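Local coordinates for fimbrium subunit Fim1C (Bacteroides vulgatus, PDB 4QB7), which probably forms part of the tip of fimbriae, the filamentous surface appendages that mediate cell adhesion and biofilm formation, at residues M64-A69 against A97-K102; F40-Y45 against I91-Y96. One frame throughout, in Å; residues are numbered along the deposited sequence.

Interaction 1: residues M64-A69 against A97-K102. With SO4 (sulfate ion), chain P.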
loop_
_atom_site.group_PDB
_atom_site.type_symbol
_atom_site.label_atom_id
_atom_site.label_comp_id
_atom_site.label_asym_id
_atom_site.label_seq_id
_atom_site.Cartn_x
_atom_site.Cartn_y
_atom_site.Cartn_z
HETATM N N MSE A 64 25.150 -9.657 4.514
HETATM C CA MSE A 64 24.507 -8.436 4.997
HETATM C C MSE A 64 23.212 -8.855 5.649
HETATM O O MSE A 64 22.490 -9.654 5.064
HETATM C CB MSE A 64 24.249 -7.406 3.856
HETATM C CG MSE A 64 25.491 -6.655 3.357
HETATM SE SE MSE A 64 24.998 -5.315 2.043
HETATM C CE MSE A 64 26.706 -4.691 1.550
ATOM N N TYR A 65 22.922 -8.363 6.858
ATOM C CA TYR A 65 21.659 -8.668 7.526
ATOM C C TYR A 65 21.023 -7.354 7.903
ATOM O O TYR A 65 21.502 -6.680 8.821
ATOM C CB TYR A 65 21.814 -9.614 8.748
ATOM C CG TYR A 65 20.477 -9.871 9.411
ATOM C CD1 TYR A 65 19.557 -10.752 8.847
ATOM C CD2 TYR A 65 20.070 -9.121 10.514
ATOM C CE1 TYR A 65 18.277 -10.903 9.386
ATOM C CE2 TYR A 65 18.791 -9.262 11.055
ATOM C CZ TYR A 65 17.907 -10.170 10.501
ATOM O OH TYR A 65 16.659 -10.317 11.050
ATOM N N ASN A 66 19.986 -6.955 7.160
ATOM C CA ASN A 66 19.280 -5.692 7.362
ATOM C C ASN A 66 20.284 -4.524 7.411
ATOM O O ASN A 66 20.262 -3.707 8.337
ATOM C CB ASN A 66 18.386 -5.742 8.617
ATOM C CG ASN A 66 17.419 -4.608 8.718
ATOM O OD1 ASN A 66 16.840 -4.189 7.725
ATOM N ND2 ASN A 66 17.236 -4.081 9.920
ATOM N N GLU A 67 21.189 -4.471 6.413
ATOM C CA GLU A 67 22.185 -3.402 6.283
ATOM C C GLU A 67 21.462 -2.114 5.941
ATOM O O GLU A 67 20.694 -2.094 4.992
ATOM C CB GLU A 67 23.239 -3.747 5.220
ATOM C CG GLU A 67 24.432 -2.809 5.197
ATOM C CD GLU A 67 25.248 -2.752 6.471
ATOM O OE1 GLU A 67 25.566 -3.827 7.032
ATOM O OE2 GLU A 67 25.575 -1.626 6.908
ATOM N N HIS A 68 21.651 -1.063 6.750
ATOM C CA HIS A 68 20.980 0.224 6.555
ATOM C C HIS A 68 21.651 1.050 5.451
ATOM O O HIS A 68 22.774 1.558 5.635
ATOM C CB HIS A 68 20.935 1.024 7.867
ATOM C CG HIS A 68 19.980 2.180 7.832
ATOM N ND1 HIS A 68 20.001 3.157 8.807
ATOM C CD2 HIS A 68 19.010 2.480 6.934
ATOM C CE1 HIS A 68 19.039 3.999 8.490
ATOM N NE2 HIS A 68 18.417 3.633 7.370
ATOM N N ALA A 69 20.946 1.172 4.304
ATOM C CA ALA A 69 21.371 1.951 3.145
ATOM C C ALA A 69 20.664 3.302 3.155
ATOM O O ALA A 69 19.429 3.361 3.203
ATOM C CB ALA A 69 21.076 1.199 1.865
ATOM N N ALA A 97 11.763 -1.619 2.033
ATOM C CA ALA A 97 11.663 -0.241 2.509
ATOM C C ALA A 97 10.230 0.032 2.963
ATOM O O ALA A 97 9.306 -0.631 2.474
ATOM C CB ALA A 97 12.115 0.760 1.455
ATOM N N PRO A 98 10.027 0.946 3.950
ATOM C CA PRO A 98 11.034 1.785 4.640
ATOM C C PRO A 98 11.845 0.937 5.610
ATOM O O PRO A 98 11.359 -0.095 6.060
ATOM C CB PRO A 98 10.171 2.841 5.344
ATOM C CG PRO A 98 8.888 2.134 5.618
ATOM C CD PRO A 98 8.668 1.230 4.445
ATOM N N TYR A 99 13.080 1.343 5.902
ATOM C CA TYR A 99 13.953 0.593 6.802
ATOM C C TYR A 99 13.381 0.468 8.232
ATOM O O TYR A 99 12.850 1.432 8.773
ATOM C CB TYR A 99 15.314 1.266 6.836
ATOM C CG TYR A 99 16.297 0.655 7.806
ATOM C CD1 TYR A 99 17.034 -0.476 7.464
ATOM C CD2 TYR A 99 16.558 1.256 9.038
ATOM C CE1 TYR A 99 17.941 -1.042 8.354
ATOM C CE2 TYR A 99 17.499 0.727 9.915
ATOM C CZ TYR A 99 18.175 -0.433 9.577
ATOM O OH TYR A 99 19.106 -0.956 10.440
ATOM N N GLU A 100 13.540 -0.712 8.838
ATOM C CA GLU A 100 13.138 -1.035 10.210
ATOM C C GLU A 100 14.386 -1.153 11.089
ATOM O O GLU A 100 15.186 -2.063 10.874
ATOM C CB GLU A 100 12.329 -2.351 10.208
ATOM C CG GLU A 100 11.863 -2.838 11.570
ATOM C CD GLU A 100 11.046 -1.842 12.356
ATOM O OE1 GLU A 100 9.878 -1.611 11.979
ATOM O OE2 GLU A 100 11.589 -1.262 13.321
ATOM N N SER A 101 14.585 -0.241 12.050
ATOM C CA SER A 101 15.797 -0.289 12.900
ATOM C C SER A 101 15.683 -1.317 14.037
ATOM O O SER A 101 16.708 -1.711 14.592
ATOM C CB SER A 101 16.144 1.085 13.467
ATOM O OG SER A 101 15.119 1.572 14.313
ATOM N N LYS A 102 14.455 -1.767 14.357
ATOM C CA LYS A 102 14.162 -2.763 15.404
ATOM C C LYS A 102 13.462 -3.972 14.728
ATOM O O LYS A 102 12.244 -4.151 14.879
ATOM C CB LYS A 102 13.283 -2.118 16.508
ATOM C CG LYS A 102 13.807 -0.783 17.062
ATOM C CD LYS A 102 15.135 -0.915 17.834
ATOM C CE LYS A 102 15.659 0.413 18.342
ATOM N NZ LYS A 102 16.331 1.207 17.272
HETATM S S SO4 P . 20.441 1.114 12.811
HETATM O O1 SO4 P . 20.051 -0.292 12.685
HETATM O O2 SO4 P . 21.497 1.469 11.828
HETATM O O3 SO4 P . 19.291 1.991 12.593
HETATM O O4 SO4 P . 20.920 1.311 14.180
HETATM O O HOH W 1 21.098 -3.074 10.767
#
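H68 and Y99 stack face to face, with ring centroids 3.7 Å apart and planes 8° from parallel. The stack lies just after a G1 beta bulge, in which N66 and E67 both face I42 of strand 40-47. It joins strand 64-72 to the loop that follows strand 90-97. H68 CD2 sits over the centre of the Y99 ring, and Y99 CD2 in turn sits over the centre of the imidazole. The two side chains cross at about a right angle. H68 CB also lies over the same tyrosine face, in a CH-pi contact 3.9 Å from the ring centroid. H68 CG, anti to the backbone N (chi1 -166°), is set against Y99 CE2 and CZ. H68 NE2 is hydrogen-bonded to A38 O.

The N66 side chain crosses that of the tyrosine obliquely, but its amide plane is only 15° from the ring plane, with OD1 3.4 Å from Y99 CE1. Its ND2 donates to E100 O at 3.0 Å, nearly in line with that carbonyl and close to the amide plane of N66. Its OD1 hydrogen-bonds with Y96 OH, so both ends of the amide are held. At the phenol end, Y99 OH donates to a sulfate oxygen, O1; the ion probably comes from the crystallisation liquor. One water donates to both N66 O, at 2.6 Å, and Y99 OH, at 2.9 Å.

Interaction 2: residues F40-Y45 against I91-Y96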
loop_
_atom_site.group_PDB
_atom_site.type_symbol
_atom_site.label_atom_id
_atom_site.label_comp_id
_atom_site.label_asym_id
_atom_site.label_seq_id
_atom_site.Cartn_x
_atom_site.Cartn_y
_atom_site.Cartn_z
ATOM N N PHE A 40 16.646 2.284 2.970
ATOM C CA PHE A 40 16.178 0.901 2.863
ATOM C C PHE A 40 17.138 -0.057 3.565
ATOM O O PHE A 40 18.207 0.362 4.009
ATOM C CB PHE A 40 15.988 0.524 1.369
ATOM C CG PHE A 40 17.217 0.597 0.482
ATOM C CD1 PHE A 40 17.605 1.803 -0.105
ATOM C CD2 PHE A 40 17.940 -0.549 0.173
ATOM C CE1 PHE A 40 18.717 1.869 -0.940
ATOM C CE2 PHE A 40 19.060 -0.478 -0.665
ATOM C CZ PHE A 40 19.432 0.731 -1.225
ATOM N N GLY A 41 16.720 -1.314 3.690
ATOM C CA GLY A 41 17.504 -2.378 4.307
ATOM C C GLY A 41 17.847 -3.483 3.323
ATOM O O GLY A 41 17.003 -3.872 2.513
ATOM N N ILE A 42 19.091 -3.986 3.379
ATOM C CA ILE A 42 19.607 -5.018 2.476
ATOM C C ILE A 42 19.906 -6.316 3.199
ATOM O O ILE A 42 20.478 -6.299 4.287
ATOM C CB ILE A 42 20.914 -4.537 1.766
ATOM C CG1 ILE A 42 20.786 -3.115 1.189
ATOM C CG2 ILE A 42 21.395 -5.546 0.703
ATOM C CD1 ILE A 42 22.126 -2.481 0.749
ATOM N N PHE A 43 19.576 -7.438 2.541
ATOM C CA PHE A 43 19.950 -8.806 2.872
ATOM C C PHE A 43 20.904 -9.247 1.802
ATOM O O PHE A 43 20.641 -8.991 0.630
ATOM C CB PHE A 43 18.754 -9.749 2.922
ATOM C CG PHE A 43 17.750 -9.510 4.021
ATOM C CD1 PHE A 43 16.656 -8.670 3.815
ATOM C CD2 PHE A 43 17.820 -10.222 5.212
ATOM C CE1 PHE A 43 15.679 -8.505 4.810
ATOM C CE2 PHE A 43 16.862 -10.043 6.214
ATOM C CZ PHE A 43 15.796 -9.191 6.006
ATOM N N ALA A 44 22.025 -9.866 2.166
ATOM C CA ALA A 44 22.974 -10.367 1.185
ATOM C C ALA A 44 23.488 -11.733 1.614
ATOM O O ALA A 44 23.894 -11.932 2.758
ATOM C CB ALA A 44 24.106 -9.387 0.972
ATOM N N TYR A 45 23.425 -12.686 0.682
ATOM C CA TYR A 45 23.793 -14.086 0.865
ATOM C C TYR A 45 24.950 -14.453 -0.052
ATOM O O TYR A 45 24.808 -14.489 -1.277
ATOM C CB TYR A 45 22.570 -14.976 0.545
ATOM C CG TYR A 45 21.335 -14.759 1.395
ATOM C CD1 TYR A 45 20.559 -13.609 1.258
ATOM C CD2 TYR A 45 20.864 -15.757 2.235
ATOM C CE1 TYR A 45 19.393 -13.420 2.006
ATOM C CE2 TYR A 45 19.683 -15.592 2.965
ATOM C CZ TYR A 45 18.979 -14.403 2.880
ATOM O OH TYR A 45 17.839 -14.228 3.618
ATOM N N ILE A 91 27.174 -13.185 -4.776
ATOM C CA ILE A 91 26.361 -12.578 -3.704
ATOM C C ILE A 91 24.958 -12.304 -4.229
ATOM O O ILE A 91 24.792 -11.710 -5.296
ATOM C CB ILE A 91 26.981 -11.301 -3.048
ATOM C CG1 ILE A 91 28.446 -11.536 -2.589
ATOM C CG2 ILE A 91 26.125 -10.833 -1.853
ATOM C CD1 ILE A 91 29.161 -10.227 -2.416
ATOM N N THR A 92 23.951 -12.775 -3.484
ATOM C CA THR A 92 22.546 -12.582 -3.797
ATOM C C THR A 92 21.991 -11.549 -2.822
ATOM O O THR A 92 22.160 -11.662 -1.598
ATOM C CB THR A 92 21.781 -13.916 -3.796
ATOM O OG1 THR A 92 22.104 -14.581 -5.001
ATOM C CG2 THR A 92 20.268 -13.728 -3.780
ATOM N N PHE A 93 21.316 -10.545 -3.387
ATOM C CA PHE A 93 20.747 -9.445 -2.636
ATOM C C PHE A 93 19.233 -9.478 -2.671
ATOM O O PHE A 93 18.627 -9.999 -3.612
ATOM C CB PHE A 93 21.269 -8.101 -3.192
ATOM C CG PHE A 93 22.774 -7.943 -3.134
ATOM C CD1 PHE A 93 23.582 -8.429 -4.158
ATOM C CD2 PHE A 93 23.385 -7.312 -2.053
ATOM C CE1 PHE A 93 24.977 -8.311 -4.088
ATOM C CE2 PHE A 93 24.776 -7.190 -1.987
ATOM C CZ PHE A 93 25.563 -7.673 -3.014
ATOM N N PHE A 94 18.639 -8.934 -1.598
ATOM C CA PHE A 94 17.219 -8.653 -1.370
ATOM C C PHE A 94 17.158 -7.319 -0.650
ATOM O O PHE A 94 18.111 -6.957 0.048
ATOM C CB PHE A 94 16.517 -9.763 -0.553
ATOM C CG PHE A 94 16.588 -11.130 -1.176
ATOM C CD1 PHE A 94 15.684 -11.511 -2.164
ATOM C CD2 PHE A 94 17.568 -12.038 -0.786
ATOM C CE1 PHE A 94 15.761 -12.780 -2.745
ATOM C CE2 PHE A 94 17.632 -13.314 -1.357
ATOM C CZ PHE A 94 16.743 -13.665 -2.346
ATOM N N ALA A 95 16.060 -6.594 -0.792
ATOM C CA ALA A 95 15.917 -5.309 -0.122
ATOM C C ALA A 95 14.452 -5.028 0.158
ATOM O O ALA A 95 13.592 -5.557 -0.544
ATOM C CB ALA A 95 16.511 -4.202 -0.977
ATOM N N TYR A 96 14.177 -4.202 1.176
ATOM C CA TYR A 96 12.826 -3.750 1.540
ATOM C C TYR A 96 12.906 -2.277 1.991
ATOM O O TYR A 96 13.980 -1.763 2.326
ATOM C CB TYR A 96 12.192 -4.650 2.652
ATOM C CG TYR A 96 12.747 -4.357 4.027
ATOM C CD1 TYR A 96 13.984 -4.859 4.420
ATOM C CD2 TYR A 96 12.098 -3.468 4.888
ATOM C CE1 TYR A 96 14.568 -4.482 5.626
ATOM C CE2 TYR A 96 12.689 -3.060 6.084
ATOM C CZ TYR A 96 13.927 -3.569 6.444
ATOM O OH TYR A 96 14.503 -3.218 7.636
#
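Y45 and F94 both hold CG anti to the carbonyl carbon (chi1 about -60° in each), and their rings meet on one face of the sheet. The ring planes stand 87° apart, in a pairing that is neither a stack nor edge-to-face. Y45 CE1 comes within 3.6 Å of F94 CD2, close to the plane of the F94 ring. In Y96, CG lies between the backbone N and the carbonyl carbon (chi1 77°). Its ring comes over G41, with Y96 CE1 3.8 Å from G41 CA, and Y96 CD1 touches F43 CE1.

The backbones form an antiparallel ladder. G41 with Y96, F43 with F94 and Y45 with T92 are hydrogen-bonded pairs, with two bonds each. I42 with A95 and A44 with F93 are non-hydrogen-bonded pairs, whose side chains take the other face. There, F93 CD2 touches A44 CB at 3.7 Å, and I42 CG2 reaches the edge of the F93 ring at 3.8 Å.

Strand 40-47 is also paired with strand 64-72, and strand 90-97 with strand 141-143. The I42, F93 and A95 face packs on V160, F162 and F164 of strand 159-178. On the other face, F43 and Y96 meet L113 of strand 111-113, while Y45 and F94 touch P122.

The centres of the two interactions are about 9 Å apart. Their segments alternate along the chain, in the order 40-45, 64-69, 91-96 and 97-102. Strand 40-47 lies between 64-72 and 90-97 in one mixed sheet. Interaction 2 is the pairing of two of these strands, and interaction 1 joins strand 64-72, on the far side of 40-47 from 90-97, to the loop that leaves 90-97. The two contacts touch directly: A69 N probably hydrogen-bonds to F40 O, and Y65 CE1 packs on F43 CE2. All four segments belong to the fimbrillin-like family region, of the transthyretin clan. Segment 97-102 follows 91-96 directly, so the chain that pairs with 40-45 goes on to meet 64-69.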